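Long-range contacts in tyrosinase (Aspergillus oryzae, PDB 6JU8), which forms the copper-binding catalytic part of a larger tyrosinase, which probably oxidises L-tyrosine and L-dopa to L-dopaquinone with molecular oxygen: residues A[267-272]-A[336-341]; A[330-335]-A[374-379]. The protein carries 1 engineered substitution. All blocks are in the same frame, centred on the assembly; numbering follows the deposited sequence.

Contact 1: residues A[267-272]-A[336-341]; sequences EHPWYQ and HNWVGG. With CU (copper (II) ion), chain D.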
# COMPACT_ATOMS: atom_id res chain seq x y z
N GLU A 267 -5.68 17.74 5.34
CA GLU A 267 -7.02 18.04 5.87
C GLU A 267 -6.99 18.41 7.35
O GLU A 267 -7.94 19.04 7.82
CB GLU A 267 -7.97 16.86 5.67
CG GLU A 267 -8.35 16.65 4.21
CD GLU A 267 -9.67 15.94 4.02
OE1 GLU A 267 -10.12 15.87 2.86
OE2 GLU A 267 -10.26 15.44 4.99
N HIS A 268 -5.92 18.05 8.05
CA HIS A 268 -5.66 18.37 9.44
C HIS A 268 -6.86 18.24 10.37
O HIS A 268 -7.22 19.22 11.03
CB HIS A 268 -5.02 19.76 9.54
CG HIS A 268 -5.78 20.87 8.90
ND1 HIS A 268 -6.86 21.50 9.47
CD2 HIS A 268 -5.58 21.48 7.70
CE1 HIS A 268 -7.33 22.44 8.66
NE2 HIS A 268 -6.55 22.46 7.60
N PRO A 269 -7.47 17.06 10.47
CA PRO A 269 -8.61 16.91 11.39
C PRO A 269 -8.17 16.82 12.83
O PRO A 269 -7.96 15.73 13.38
CB PRO A 269 -9.24 15.61 10.88
CG PRO A 269 -8.11 14.82 10.30
CD PRO A 269 -7.16 15.83 9.73
N TRP A 270 -8.01 18.01 13.44
CA TRP A 270 -7.56 18.08 14.83
C TRP A 270 -8.54 17.36 15.74
O TRP A 270 -9.76 17.55 15.56
CB TRP A 270 -7.48 19.54 15.31
CG TRP A 270 -6.61 20.37 14.40
CD1 TRP A 270 -7.00 21.25 13.43
CD2 TRP A 270 -5.18 20.40 14.38
NE1 TRP A 270 -5.91 21.81 12.81
CE2 TRP A 270 -4.78 21.30 13.38
CE3 TRP A 270 -4.22 19.72 15.14
CZ2 TRP A 270 -3.43 21.55 13.11
CZ3 TRP A 270 -2.88 19.98 14.85
CH2 TRP A 270 -2.49 20.88 13.85
N TYR A 271 -8.08 16.59 16.72
CA TYR A 271 -9.04 15.91 17.60
C TYR A 271 -9.55 16.84 18.71
O TYR A 271 -10.64 16.62 19.28
CB TYR A 271 -8.48 14.61 18.18
CG TYR A 271 -7.35 14.74 19.19
CD1 TYR A 271 -7.58 15.04 20.52
CD2 TYR A 271 -6.03 14.55 18.77
CE1 TYR A 271 -6.55 15.16 21.45
CE2 TYR A 271 -5.00 14.67 19.68
CZ TYR A 271 -5.25 14.97 21.01
OH TYR A 271 -4.19 15.08 21.89
N GLN A 272 -8.80 17.87 19.03
CA GLN A 272 -9.21 18.79 20.09
C GLN A 272 -10.40 19.65 19.66
O GLN A 272 -10.61 19.89 18.47
CB GLN A 272 -8.04 19.70 20.46
CG GLN A 272 -6.89 19.03 21.19
CD GLN A 272 -5.88 18.45 20.22
OE1 GLN A 272 -6.10 18.36 19.00
NE2 GLN A 272 -4.76 18.01 20.76
N HIS A 336 0.70 11.80 14.85
CA HIS A 336 0.64 10.35 15.01
C HIS A 336 -0.66 9.79 14.43
O HIS A 336 -0.67 8.80 13.69
CB HIS A 336 0.69 9.99 16.50
CG HIS A 336 2.04 9.72 17.07
ND1 HIS A 336 2.72 8.54 16.83
CD2 HIS A 336 2.83 10.43 17.91
CE1 HIS A 336 3.86 8.53 17.49
NE2 HIS A 336 3.98 9.68 18.13
N ASN A 337 -1.79 10.42 14.78
CA ASN A 337 -3.09 9.92 14.29
C ASN A 337 -3.15 9.98 12.77
O ASN A 337 -3.65 9.04 12.11
CB ASN A 337 -4.23 10.76 14.87
CG ASN A 337 -4.46 10.46 16.34
OD1 ASN A 337 -4.05 9.42 16.84
ND2 ASN A 337 -5.15 11.39 16.98
N TRP A 338 -2.69 11.10 12.20
CA TRP A 338 -2.85 11.32 10.76
C TRP A 338 -1.94 10.41 9.96
O TRP A 338 -2.27 10.04 8.84
CB TRP A 338 -2.62 12.80 10.41
CG TRP A 338 -3.57 13.70 11.14
CD1 TRP A 338 -4.78 13.38 11.68
CD2 TRP A 338 -3.35 15.09 11.38
NE1 TRP A 338 -5.32 14.51 12.27
CE2 TRP A 338 -4.47 15.56 12.10
CE3 TRP A 338 -2.32 16.00 11.08
CZ2 TRP A 338 -4.60 16.89 12.52
CZ3 TRP A 338 -2.46 17.31 11.50
CH2 TRP A 338 -3.60 17.76 12.21
N VAL A 339 -0.77 10.04 10.51
CA VAL A 339 0.13 9.12 9.80
C VAL A 339 -0.39 7.70 9.90
O VAL A 339 -0.36 6.95 8.92
CB VAL A 339 1.54 9.20 10.40
CG1 VAL A 339 2.45 8.11 9.83
CG2 VAL A 339 2.16 10.57 10.11
N GLY A 340 -0.83 7.28 11.09
CA GLY A 340 -1.12 5.89 11.35
C GLY A 340 -2.50 5.46 10.91
O GLY A 340 -2.71 4.29 10.58
N GLY A 341 -3.45 6.40 10.96
CA GLY A 341 -4.86 6.07 10.78
C GLY A 341 -5.49 5.88 12.16
O GLY A 341 -4.98 5.08 12.96
CU CU D . 5.34 10.12 19.37
O HOH W 1 -6.06 13.65 15.35
O HOH W 2 5.42 8.96 21.31
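Over one face of the Trp-338 indole, CA of His-268 lies 3.8 Å from the centroid of the six-membered ring and CD of Pro-269 sits above the five-membered ring, both as CH-pi contacts. At the indole edge are CA of Trp-270 and the carbonyl oxygen of Pro-269, which accepts from Trp-338 NE1 at 3.1 Å, N-H...O angle 148°, the donor above the carbonyl plane. An indole suits this place, pairing a broad apolar face with an N-H at its rim. Trp-338 CH2 points onto one face of Trp-270, a T-shaped pair with planes at 66°; His-268 CB shares that face, and Trp-270 NE1 bonds to Pro-281 O. Gln-272 CD covers the centre of the Tyr-271 ring, which Asn-337 ND2 approaches obliquely, 3.7 Å from CD2. Water 1, at that ring's edge, accepts from Asn-337 ND2 and donates weakly to Pro-269 O. Pro-269, centre of an inverse gamma turn, offers the indole CH2 groups, polarised at CD by the adjoining N. His-336 binds copper through NE2 without touching 267-272. The loop after helix 258-267 packs against the C-terminal end of helix 328-340, Leu-283 of helix 283-292 touching both tryptophans and Phe-342 of strand 342-343 touching Pro-269.

Contact 2: residues A[330-335]-A[374-379]; sequences AIHNNV and LHHCNI. With CU (copper (II) ion), chain D.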
# COMPACT_ATOMS: atom_id res chain seq x y z
N ALA A 330 0.50 18.03 21.89
CA ALA A 330 -0.80 17.95 21.23
C ALA A 330 -0.63 17.92 19.72
O ALA A 330 -1.31 17.16 19.01
CB ALA A 330 -1.66 19.14 21.68
N ILE A 331 0.23 18.78 19.16
CA ILE A 331 0.47 18.74 17.72
C ILE A 331 0.99 17.35 17.34
O ILE A 331 0.53 16.69 16.40
CB ILE A 331 1.44 19.82 17.24
CG1 ILE A 331 0.85 21.23 17.43
CG2 ILE A 331 1.84 19.59 15.79
CD1 ILE A 331 1.80 22.36 17.09
N HIS A 332 2.00 16.89 18.07
CA HIS A 332 2.61 15.58 17.86
C HIS A 332 1.59 14.46 17.91
O HIS A 332 1.71 13.51 17.12
CB HIS A 332 3.69 15.39 18.93
CG HIS A 332 3.83 14.02 19.52
ND1 HIS A 332 3.03 13.55 20.54
CD2 HIS A 332 4.73 13.04 19.27
CE1 HIS A 332 3.43 12.33 20.87
NE2 HIS A 332 4.48 11.98 20.11
N ASN A 333 0.60 14.53 18.79
CA ASN A 333 -0.44 13.49 18.92
C ASN A 333 -1.28 13.45 17.67
O ASN A 333 -1.62 12.36 17.17
CB ASN A 333 -1.33 13.83 20.12
CG ASN A 333 -0.70 13.62 21.48
OD1 ASN A 333 0.40 13.12 21.60
ND2 ASN A 333 -1.42 14.07 22.50
N ASN A 334 -1.66 14.61 17.16
CA ASN A 334 -2.44 14.67 15.92
C ASN A 334 -1.63 14.08 14.78
O ASN A 334 -2.15 13.30 13.97
CB ASN A 334 -2.84 16.12 15.64
CG ASN A 334 -4.05 16.52 16.45
OD1 ASN A 334 -5.18 16.18 16.10
ND2 ASN A 334 -3.83 17.27 17.52
N VAL A 335 -0.34 14.43 14.65
CA VAL A 335 0.44 13.88 13.54
C VAL A 335 0.53 12.37 13.65
O VAL A 335 0.39 11.67 12.64
CB VAL A 335 1.83 14.55 13.49
CG1 VAL A 335 2.67 13.88 12.42
CG2 VAL A 335 1.68 16.03 13.20
N LEU A 374 11.50 9.24 12.80
CA LEU A 374 11.66 10.44 11.97
C LEU A 374 10.74 11.55 12.42
O LEU A 374 11.14 12.72 12.47
CB LEU A 374 11.39 10.06 10.51
CG LEU A 374 12.19 8.88 9.95
CD1 LEU A 374 11.78 8.64 8.50
CD2 LEU A 374 13.69 9.08 10.06
N HIS A 375 9.53 11.17 12.81
CA HIS A 375 8.61 12.11 13.47
C HIS A 375 9.23 12.65 14.74
O HIS A 375 9.29 13.87 14.98
CB HIS A 375 7.29 11.37 13.76
CG HIS A 375 6.26 12.19 14.46
ND1 HIS A 375 5.98 13.49 14.12
CD2 HIS A 375 5.40 11.82 15.46
CE1 HIS A 375 4.99 13.90 14.91
NE2 HIS A 375 4.62 12.93 15.74
N HIS A 376 9.70 11.74 15.62
CA HIS A 376 10.27 12.23 16.87
C HIS A 376 11.57 12.99 16.65
O HIS A 376 11.88 13.88 17.45
CB HIS A 376 10.45 11.07 17.87
CG HIS A 376 9.17 10.97 18.66
ND1 HIS A 376 8.89 11.88 19.66
CD2 HIS A 376 8.06 10.21 18.51
CE1 HIS A 376 7.68 11.64 20.13
NE2 HIS A 376 7.13 10.62 19.45
N CYS A 377 12.30 12.73 15.58
CA CYS A 377 13.45 13.56 15.28
C CYS A 377 13.01 14.99 14.99
O CYS A 377 13.62 15.96 15.52
CB CYS A 377 14.27 12.89 14.16
SG CYS A 377 15.87 13.75 14.01
N ASN A 378 11.90 15.19 14.27
CA ASN A 378 11.41 16.56 14.11
C ASN A 378 10.82 17.13 15.39
O ASN A 378 10.95 18.33 15.63
CB ASN A 378 10.35 16.67 12.99
CG ASN A 378 10.20 18.12 12.56
OD1 ASN A 378 11.22 18.81 12.36
ND2 ASN A 378 8.98 18.62 12.44
N ILE A 379 10.18 16.32 16.24
CA ILE A 379 9.71 16.86 17.52
C ILE A 379 10.90 17.34 18.34
O ILE A 379 10.81 18.39 19.02
CB ILE A 379 8.85 15.82 18.25
CG1 ILE A 379 7.59 15.48 17.43
CG2 ILE A 379 8.53 16.23 19.68
CD1 ILE A 379 6.71 16.69 17.15
CU CU D . 5.34 10.12 19.37
O HOH W 2 5.42 8.96 21.31
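The imidazole of His-375 donates from NE2 to the backbone oxygen of His-332, 3.3 Å away at an N-H...O angle of 152°, with the oxygen close to the ring plane. CG of His-375 is anti to its backbone N (chi1 179°), extended from a CB that already points at helix 328-340. The ring lies rim to rim with that of His-332, the planes only 5° apart. Val-335 tightens this part of the interface, its CB and CG1 packing against His-375 CE1, with CG1 at 3.4 Å. The helical segments run nearly antiparallel, with axes 11.3 Å apart. They belong to the type-3 dinuclear copper centre of tyrosinases, held within a bundle of helices; here two antiparallel helices give all three histidines of one copper. His-332 NE2 at 2.2 Å and His-376 NE2 at 1.9 Å bind it together with His-336. His-375 is no ligand but a second-shell residue, gripping the backbone of the ligand His-332. ND1 of His-332 donates chiefly to Glu-329 O, which would fix the ring's rotation while NE2 faces the copper; a second bond, to Asn-333 OD1, is weak. His-107, a ligand of the other copper, stacks on His-376. Packing is looser at Ile-379, whose CD1 reaches His-332 CB at 3.7 Å as plain apolar contact. On the metal side direct packing gives way to coordination, water 2 lying 2.3 Å from the copper.

Both contacts use helix 328-340, contact 1 near its C-terminal end and contact 2 on the residues just before it. Contact 2 is wholly buried and pairs the helix with helix 371-389 through imidazoles and metal bonds. Contact 1 lies at the surface, where a loop meets the helix through tryptophan faces, proline CH groups and a water bridge with one weak leg. Its His-336 nevertheless belongs to the copper held by contact 2. The contacts meet at Asn-334, on the side of the helix away from 374-379: OD1 probably accepts from Tyr-271 N at 3.0 Å and ND2 probably donates to Gln-272 OE1, a suitable task for an amide with both kinds of polar atom.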